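Local coordinates for protein Xaa-Pro dipeptidase (PDB 1WY2) that probably hydrolyses dipeptides that carry proline at the C-terminal position, working as a homodimeric metallopeptidase with two metal ions in each subunit, at residues A[143-147]-A[222-226]; A[21-26]-A[43-48]; A[252-257]-A[335-340]. All blocks are in the same frame, centred on the assembly; numbering follows the deposited sequence.

Contact 1. Residues A[143-147]-A[222-226]; sequences ADKAV and SDITR. With ZN (zinc ion), chain D; ZN (zinc ion), chain E.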
loop_
_atom_site.group_PDB
_atom_site.type_symbol
_atom_site.label_atom_id
_atom_site.label_comp_id
_atom_site.label_asym_id
_atom_site.label_seq_id
_atom_site.Cartn_x
_atom_site.Cartn_y
_atom_site.Cartn_z
ATOM N N ALA A 143 12.303 -12.337 9.310
ATOM C CA ALA A 143 11.849 -13.020 8.099
ATOM C C ALA A 143 12.329 -14.471 8.122
ATOM O O ALA A 143 11.593 -15.378 7.735
ATOM C CB ALA A 143 12.379 -12.305 6.854
ATOM N N ASP A 144 13.565 -14.686 8.571
ATOM C CA ASP A 144 14.110 -16.043 8.658
ATOM C C ASP A 144 13.243 -16.886 9.590
ATOM O O ASP A 144 12.928 -18.038 9.293
ATOM C CB ASP A 144 15.554 -16.032 9.186
ATOM C CG ASP A 144 16.579 -15.746 8.101
ATOM O OD1 ASP A 144 16.411 -16.249 6.967
ATOM O OD2 ASP A 144 17.568 -15.037 8.388
ATOM N N LYS A 145 12.861 -16.308 10.724
ATOM C CA LYS A 145 12.023 -17.022 11.684
ATOM C C LYS A 145 10.674 -17.365 11.066
ATOM O O LYS A 145 10.111 -18.430 11.325
ATOM C CB LYS A 145 11.811 -16.178 12.944
ATOM C CG LYS A 145 13.040 -16.077 13.828
ATOM C CD LYS A 145 12.764 -15.230 15.055
ATOM C CE LYS A 145 13.969 -15.220 15.982
ATOM N NZ LYS A 145 13.715 -14.403 17.203
ATOM N N ALA A 146 10.161 -16.459 10.237
ATOM C CA ALA A 146 8.872 -16.674 9.593
ATOM C C ALA A 146 8.952 -17.812 8.583
ATOM O O ALA A 146 8.048 -18.641 8.503
ATOM C CB ALA A 146 8.407 -15.395 8.910
ATOM N N VAL A 147 10.034 -17.851 7.813
ATOM C CA VAL A 147 10.206 -18.907 6.823
ATOM C C VAL A 147 10.329 -20.270 7.503
ATOM O O VAL A 147 9.757 -21.257 7.036
ATOM C CB VAL A 147 11.453 -18.660 5.951
ATOM C CG1 VAL A 147 11.701 -19.857 5.039
ATOM C CG2 VAL A 147 11.252 -17.401 5.119
ATOM N N SER A 222 12.639 -6.397 4.745
ATOM C CA SER A 222 13.416 -7.617 4.545
ATOM C C SER A 222 12.672 -8.392 3.456
ATOM O O SER A 222 11.489 -8.145 3.208
ATOM C CB SER A 222 13.501 -8.442 5.834
ATOM O OG SER A 222 12.215 -8.717 6.355
ATOM N N ASP A 223 13.351 -9.328 2.810
ATOM C CA ASP A 223 12.737 -10.072 1.717
ATOM C C ASP A 223 13.460 -11.404 1.578
ATOM O O ASP A 223 14.685 -11.438 1.463
ATOM C CB ASP A 223 12.879 -9.242 0.436
ATOM C CG ASP A 223 11.975 -9.704 -0.683
ATOM O OD1 ASP A 223 11.308 -10.752 -0.547
ATOM O OD2 ASP A 223 11.947 -8.995 -1.710
ATOM N N ILE A 224 12.706 -12.498 1.592
ATOM C CA ILE A 224 13.306 -13.821 1.482
ATOM C C ILE A 224 12.366 -14.812 0.796
ATOM O O ILE A 224 11.152 -14.718 0.935
ATOM C CB ILE A 224 13.672 -14.363 2.895
ATOM C CG1 ILE A 224 14.413 -15.696 2.786
ATOM C CG2 ILE A 224 12.407 -14.548 3.728
ATOM C CD1 ILE A 224 14.825 -16.283 4.140
ATOM N N THR A 225 12.937 -15.739 0.029
ATOM C CA THR A 225 12.150 -16.773 -0.635
ATOM C C THR A 225 12.865 -18.108 -0.518
ATOM O O THR A 225 14.060 -18.213 -0.793
ATOM C CB THR A 225 11.948 -16.534 -2.158
ATOM O OG1 THR A 225 11.284 -15.287 -2.386
ATOM C CG2 THR A 225 11.084 -17.653 -2.751
ATOM N N ARG A 226 12.133 -19.127 -0.095
ATOM C CA ARG A 226 12.685 -20.474 -0.017
ATOM C C ARG A 226 11.648 -21.377 -0.662
ATOM O O ARG A 226 10.449 -21.129 -0.560
ATOM C CB ARG A 226 12.914 -20.907 1.435
ATOM C CG ARG A 226 14.075 -20.200 2.121
ATOM C CD ARG A 226 15.421 -20.600 1.523
ATOM N NE ARG A 226 16.521 -19.894 2.177
ATOM C CZ ARG A 226 16.925 -18.671 1.848
ATOM N NH1 ARG A 226 16.331 -18.009 0.856
ATOM N NH2 ARG A 226 17.903 -18.096 2.531
HETATM ZN ZN ZN D . 10.687 -11.840 -2.118
HETATM ZN ZN ZN E . 12.336 -9.661 -3.692
#
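Ile-224 lays its branched side chain across one face of helix 130-153, where its CG2 meets Val-147 CG2 at 3.4 Å and Ala-143 CB at 3.8 Å. Those two helix residues are one turn apart, linked by the backbone bond from Val-147 N to Ala-143 O (2.9 Å), so both turn to the strand. The small Ala-143 lets the helix sit near Ser-222, whose OG lies 3.6 Å from Ala-143 CB and is hydrogen-bonded to Ala-215 N, while Val-147 CG1 rests on the aliphatic part of Arg-226 at CG (3.8 Å). Helix and strand run nearly parallel, at 24° and 9.2 Å between their axes. Asp-144 OD1 comes within 3.2 Å of Ile-224 CD1, but is hydrogen-bonded to Thr-346 OG1; the guanidinium of Arg-226 likewise turns elsewhere, NH1 to Thr-225 O (2.8 Å) and NH2 into a salt bridge with Asp-331.

Extended geometry sends the intervening residues the other way. Asp-223 bridges the two zinc ions, with OD1 2.0 Å from the zinc of chain D and OD2 2.1 Å from that of chain E; Asp-212, His-287, Glu-316 and Glu-330 complete the site. The strand therefore has two chemistries: a helix-facing side joined by carbon packing, and a polar side where Asp-223 holds the dinuclear centre of an M24 metallopeptidase and Thr-225 OG1 is hydrogen-bonded to Glu-330 OE1.

Contact 2. Residues A[21-26]-A[43-48]; sequences DAVLIA and GYILIT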
loop_
_atom_site.group_PDB
_atom_site.type_symbol
_atom_site.label_atom_id
_atom_site.label_comp_id
_atom_site.label_asym_id
_atom_site.label_seq_id
_atom_site.Cartn_x
_atom_site.Cartn_y
_atom_site.Cartn_z
ATOM N N ASP A 21 14.903 26.264 -7.470
ATOM C CA ASP A 21 14.652 27.213 -6.389
ATOM C C ASP A 21 14.195 26.594 -5.074
ATOM O O ASP A 21 14.530 27.093 -3.998
ATOM C CB ASP A 21 13.639 28.260 -6.858
ATOM C CG ASP A 21 14.123 29.021 -8.074
ATOM O OD1 ASP A 21 15.191 29.663 -7.980
ATOM O OD2 ASP A 21 13.448 28.971 -9.125
ATOM N N ALA A 22 13.427 25.515 -5.156
ATOM C CA ALA A 22 12.938 24.840 -3.961
ATOM C C ALA A 22 12.610 23.391 -4.289
ATOM O O ALA A 22 12.400 23.043 -5.449
ATOM C CB ALA A 22 11.698 25.544 -3.430
ATOM N N VAL A 23 12.579 22.550 -3.262
ATOM C CA VAL A 23 12.261 21.143 -3.443
ATOM C C VAL A 23 11.114 20.722 -2.537
ATOM O O VAL A 23 11.051 21.106 -1.368
ATOM C CB VAL A 23 13.486 20.246 -3.154
ATOM C CG1 VAL A 23 13.056 18.780 -3.032
ATOM C CG2 VAL A 23 14.502 20.397 -4.270
ATOM N N LEU A 24 10.199 19.934 -3.093
ATOM C CA LEU A 24 9.054 19.435 -2.348
ATOM C C LEU A 24 9.164 17.919 -2.214
ATOM O O LEU A 24 9.290 17.219 -3.215
ATOM C CB LEU A 24 7.752 19.788 -3.079
ATOM C CG LEU A 24 6.469 19.205 -2.483
ATOM C CD1 LEU A 24 6.269 19.733 -1.070
ATOM C CD2 LEU A 24 5.279 19.575 -3.364
ATOM N N ILE A 25 9.126 17.425 -0.980
ATOM C CA ILE A 25 9.201 15.987 -0.704
ATOM C C ILE A 25 7.861 15.573 -0.096
ATOM O O ILE A 25 7.465 16.099 0.946
ATOM C CB ILE A 25 10.336 15.669 0.303
ATOM C CG1 ILE A 25 11.685 16.109 -0.278
ATOM C CG2 ILE A 25 10.362 14.171 0.621
ATOM C CD1 ILE A 25 12.083 15.381 -1.553
ATOM N N ALA A 26 7.170 14.629 -0.737
ATOM C CA ALA A 26 5.859 14.191 -0.257
ATOM C C ALA A 26 5.661 12.687 -0.055
ATOM O O ALA A 26 4.732 12.280 0.643
ATOM C CB ALA A 26 4.778 14.717 -1.191
ATOM N N GLY A 43 1.958 14.701 4.593
ATOM C CA GLY A 43 3.079 15.517 5.031
ATOM C C GLY A 43 3.922 15.989 3.843
ATOM O O GLY A 43 4.180 15.255 2.900
ATOM N N TYR A 44 4.335 17.254 3.869
ATOM C CA TYR A 44 5.115 17.814 2.774
ATOM C C TYR A 44 6.309 18.597 3.293
ATOM O O TYR A 44 6.148 19.518 4.089
ATOM C CB TYR A 44 4.259 18.754 1.920
ATOM C CG TYR A 44 2.923 18.181 1.512
ATOM C CD1 TYR A 44 1.801 18.332 2.326
ATOM C CD2 TYR A 44 2.783 17.471 0.322
ATOM C CE1 TYR A 44 0.571 17.789 1.963
ATOM C CE2 TYR A 44 1.559 16.924 -0.050
ATOM C CZ TYR A 44 0.457 17.087 0.775
ATOM O OH TYR A 44 -0.757 16.549 0.412
ATOM N N ILE A 45 7.504 18.227 2.846
ATOM C CA ILE A 45 8.705 18.944 3.254
ATOM C C ILE A 45 9.079 19.920 2.148
ATOM O O ILE A 45 9.176 19.538 0.979
ATOM C CB ILE A 45 9.907 17.999 3.472
ATOM C CG1 ILE A 45 9.571 16.946 4.529
ATOM C CG2 ILE A 45 11.126 18.813 3.916
ATOM C CD1 ILE A 45 10.689 15.953 4.777
ATOM N N LEU A 46 9.263 21.186 2.509
ATOM C CA LEU A 46 9.658 22.196 1.536
ATOM C C LEU A 46 11.070 22.640 1.897
ATOM O O LEU A 46 11.312 23.126 3.003
ATOM C CB LEU A 46 8.710 23.399 1.573
ATOM C CG LEU A 46 8.998 24.487 0.535
ATOM C CD1 LEU A 46 8.883 23.906 -0.868
ATOM C CD2 LEU A 46 8.025 25.641 0.716
ATOM N N ILE A 47 11.995 22.463 0.962
ATOM C CA ILE A 47 13.388 22.833 1.180
ATOM C C ILE A 47 13.798 24.007 0.298
ATOM O O ILE A 47 13.587 23.985 -0.918
ATOM C CB ILE A 47 14.325 21.639 0.874
ATOM C CG1 ILE A 47 14.021 20.482 1.829
ATOM C CG2 ILE A 47 15.783 22.066 1.009
ATOM C CD1 ILE A 47 14.685 19.169 1.445
ATOM N N THR A 48 14.362 25.039 0.921
ATOM C CA THR A 48 14.849 26.204 0.188
ATOM C C THR A 48 16.343 26.296 0.486
ATOM O O THR A 48 16.871 25.496 1.255
ATOM C CB THR A 48 14.163 27.520 0.632
ATOM O OG1 THR A 48 14.509 27.814 1.989
ATOM C CG2 THR A 48 12.661 27.403 0.503
HETATM O O HOH W 1 2.357 13.833 1.222
#
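Four backbone hydrogen bonds, all 2.9 Å long, tie the strands antiparallel: Val-23 N to Ile-47 O, Ile-47 N to Val-23 O, Ile-25 N to Ile-45 O and Ile-45 N to Ile-25 O. Between these two hydrogen-bonded pairs sits the non-hydrogen-bonded pair Leu-24 and Leu-46. CA-H...O contacts add to the ladder, among them Leu-24 CA to Ile-45 O at 3.3 Å. Beyond it, a water lies 2.9 Å from both Ala-26 O and Gly-43 O.

Apolar packing serves both faces. Beta-branched Val-23, Ile-25, Ile-45 and Ile-47 favour extended backbone and present a greasy surface to helices 6-17 and 28-35. On the face of Leu-24 and Leu-46, Leu-24 CD1 touches Tyr-44 CB (3.7 Å) and Ala-22 CB approaches Leu-46 CD1 (4.1 Å), with helix 78-85 packed over them. With helices against both faces, these central neighbours of a six-stranded mixed sheet form part of the alpha/beta creatinase/prolidase N-terminal domain.

Contact 3. Residues A[252-257]-A[335-340]; sequences VESAKP and ITKNGS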
loop_
_atom_site.group_PDB
_atom_site.type_symbol
_atom_site.label_atom_id
_atom_site.label_comp_id
_atom_site.label_asym_id
_atom_site.label_seq_id
_atom_site.Cartn_x
_atom_site.Cartn_y
_atom_site.Cartn_z
ATOM N N VAL A 252 25.251 -14.686 -5.766
ATOM C CA VAL A 252 25.619 -14.144 -4.461
ATOM C C VAL A 252 27.142 -14.064 -4.338
ATOM O O VAL A 252 27.685 -13.067 -3.862
ATOM C CB VAL A 252 25.072 -15.015 -3.306
ATOM C CG1 VAL A 252 25.610 -14.508 -1.977
ATOM C CG2 VAL A 252 23.541 -14.975 -3.296
ATOM N N GLU A 253 27.827 -15.117 -4.775
ATOM C CA GLU A 253 29.288 -15.162 -4.714
ATOM C C GLU A 253 29.947 -14.133 -5.631
ATOM O O GLU A 253 31.090 -13.732 -5.400
ATOM C CB GLU A 253 29.791 -16.562 -5.087
ATOM C CG GLU A 253 29.356 -17.663 -4.130
ATOM C CD GLU A 253 29.642 -19.060 -4.663
ATOM O OE1 GLU A 253 29.358 -20.044 -3.942
ATOM O OE2 GLU A 253 30.141 -19.183 -5.804
ATOM N N SER A 254 29.226 -13.712 -6.667
ATOM C CA SER A 254 29.739 -12.740 -7.630
ATOM C C SER A 254 29.425 -11.293 -7.264
ATOM O O SER A 254 30.006 -10.362 -7.827
ATOM C CB SER A 254 29.172 -13.039 -9.021
ATOM O OG SER A 254 29.520 -14.346 -9.445
ATOM N N ALA A 255 28.495 -11.101 -6.332
ATOM C CA ALA A 255 28.106 -9.761 -5.906
ATOM C C ALA A 255 29.236 -9.074 -5.149
ATOM O O ALA A 255 29.667 -9.544 -4.095
ATOM C CB ALA A 255 26.859 -9.833 -5.033
ATOM N N LYS A 256 29.710 -7.961 -5.697
ATOM C CA LYS A 256 30.793 -7.196 -5.087
ATOM C C LYS A 256 30.849 -5.815 -5.733
ATOM O O LYS A 256 30.293 -5.606 -6.811
ATOM C CB LYS A 256 32.127 -7.912 -5.305
ATOM C CG LYS A 256 32.544 -8.005 -6.762
ATOM C CD LYS A 256 33.830 -8.807 -6.920
ATOM C CE LYS A 256 34.275 -8.855 -8.377
ATOM N NZ LYS A 256 35.549 -9.611 -8.555
ATOM N N PRO A 257 31.516 -4.849 -5.077
ATOM C CA PRO A 257 31.615 -3.499 -5.640
ATOM C C PRO A 257 32.321 -3.532 -6.996
ATOM O O PRO A 257 33.236 -4.332 -7.207
ATOM C CB PRO A 257 32.443 -2.750 -4.597
ATOM C CG PRO A 257 32.112 -3.459 -3.322
ATOM C CD PRO A 257 32.142 -4.907 -3.745
ATOM N N ILE A 335 26.238 -5.419 0.149
ATOM C CA ILE A 335 27.478 -5.369 -0.607
ATOM C C ILE A 335 28.553 -4.842 0.340
ATOM O O ILE A 335 28.390 -3.791 0.965
ATOM C CB ILE A 335 27.358 -4.438 -1.837
ATOM C CG1 ILE A 335 26.227 -4.927 -2.751
ATOM C CG2 ILE A 335 28.680 -4.397 -2.601
ATOM C CD1 ILE A 335 26.380 -6.368 -3.234
ATOM N N THR A 336 29.644 -5.591 0.463
ATOM C CA THR A 336 30.734 -5.206 1.345
ATOM C C THR A 336 31.924 -4.694 0.542
ATOM O O THR A 336 31.863 -4.614 -0.683
ATOM C CB THR A 336 31.173 -6.391 2.218
ATOM O OG1 THR A 336 31.675 -7.438 1.382
ATOM C CG2 THR A 336 29.987 -6.917 3.019
ATOM N N LYS A 337 33.011 -4.356 1.231
ATOM C CA LYS A 337 34.196 -3.823 0.563
ATOM C C LYS A 337 34.665 -4.609 -0.659
ATOM O O LYS A 337 35.041 -4.019 -1.674
ATOM C CB LYS A 337 35.353 -3.680 1.557
ATOM C CG LYS A 337 36.595 -3.043 0.946
ATOM C CD LYS A 337 37.580 -2.582 2.007
ATOM C CE LYS A 337 36.992 -1.465 2.859
ATOM N NZ LYS A 337 36.556 -0.297 2.043
ATOM N N ASN A 338 34.659 -5.934 -0.578
ATOM C CA ASN A 338 35.079 -6.725 -1.726
ATOM C C ASN A 338 34.296 -8.026 -1.849
ATOM O O ASN A 338 34.836 -9.060 -2.240
ATOM C CB ASN A 338 36.582 -7.013 -1.652
ATOM C CG ASN A 338 36.955 -7.853 -0.456
ATOM O OD1 ASN A 338 37.781 -7.449 0.360
ATOM N ND2 ASN A 338 36.340 -9.028 -0.340
ATOM N N GLY A 339 33.011 -7.965 -1.523
ATOM C CA GLY A 339 32.175 -9.144 -1.616
ATOM C C GLY A 339 30.770 -8.839 -1.151
ATOM O O GLY A 339 30.240 -7.758 -1.413
ATOM N N SER A 340 30.165 -9.791 -0.451
ATOM C CA SER A 340 28.810 -9.601 0.046
ATOM C C SER A 340 28.568 -10.347 1.348
ATOM O O SER A 340 29.358 -11.201 1.751
ATOM C CB SER A 340 27.800 -10.079 -0.998
ATOM O OG SER A 340 27.870 -11.484 -1.161
HETATM O O HOH W 2 29.786 -11.897 -2.784
#
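Pro-257, Ile-335 and Ala-255 have the largest areas buried in this contact. The ring of Pro-257 lies against the turn that joins strands 325-336 and 339-342: its CG is 3.6 Å from Ile-335 CG2, and its CD is 4.0 Å from Asn-338 CA. A rigid, apolar ring suits this place, since its CG and CD edge rests on Ile-335 and the turn backbone and asks for no polar partner. Ile-335 points toward the 252-257 segment and serves both neighbours, giving CG2 to the proline and CD1 to Ala-255 CB (3.9 Å).

Ala-255 is the first residue past helix 235-254 to leave helical angles, and its short side chain lets the departing chain pass close to the strands. Its O lies 3.5 Å from Gly-339 CA in a CA-H...O contact. Lys-256 CA is 4.2 Å from Gly-339 CA, and the backbone angles there (phi 178°, psi -142°) suit glycine. A water joins the two segments, donating to Val-252 O (2.6 Å) and Ala-255 O (2.7 Å) and accepting from Ser-340 OG (2.5 Å); the serine hydroxyl thus helps serve carbonyls at the end of the helix.

Lys-337, at the exposed tip of the turn, forms a salt bridge with Glu-309. The contact thus joins the C-terminal end of helix 235-254 to the tight turn of the antiparallel pair, with Ala-255 also touching Leu-264 of helix 261-274 and Ile-333 of strand 325-336.

How the contacts relate
Contacts 1 and 3 belong to the metallopeptidase part of the chain, contact 2 to the N-terminal domain. Contact 1 holds a metal ligand itself, whereas the Val-252 side chain in contact 3 is about 12 Å from a zinc and about 9 Å from the side chains of the ligands Glu-316 and Glu-330. The two are consecutive in sequence, strand 220-229 leading into helix 235-254; their centres are 21 Å apart and their nearest atoms about 9 Å. Strand 325-336 relates them further, since it carries Glu-330 and runs on into contact 3. Contact 2 is remote, its centre 36 Å from each of the others.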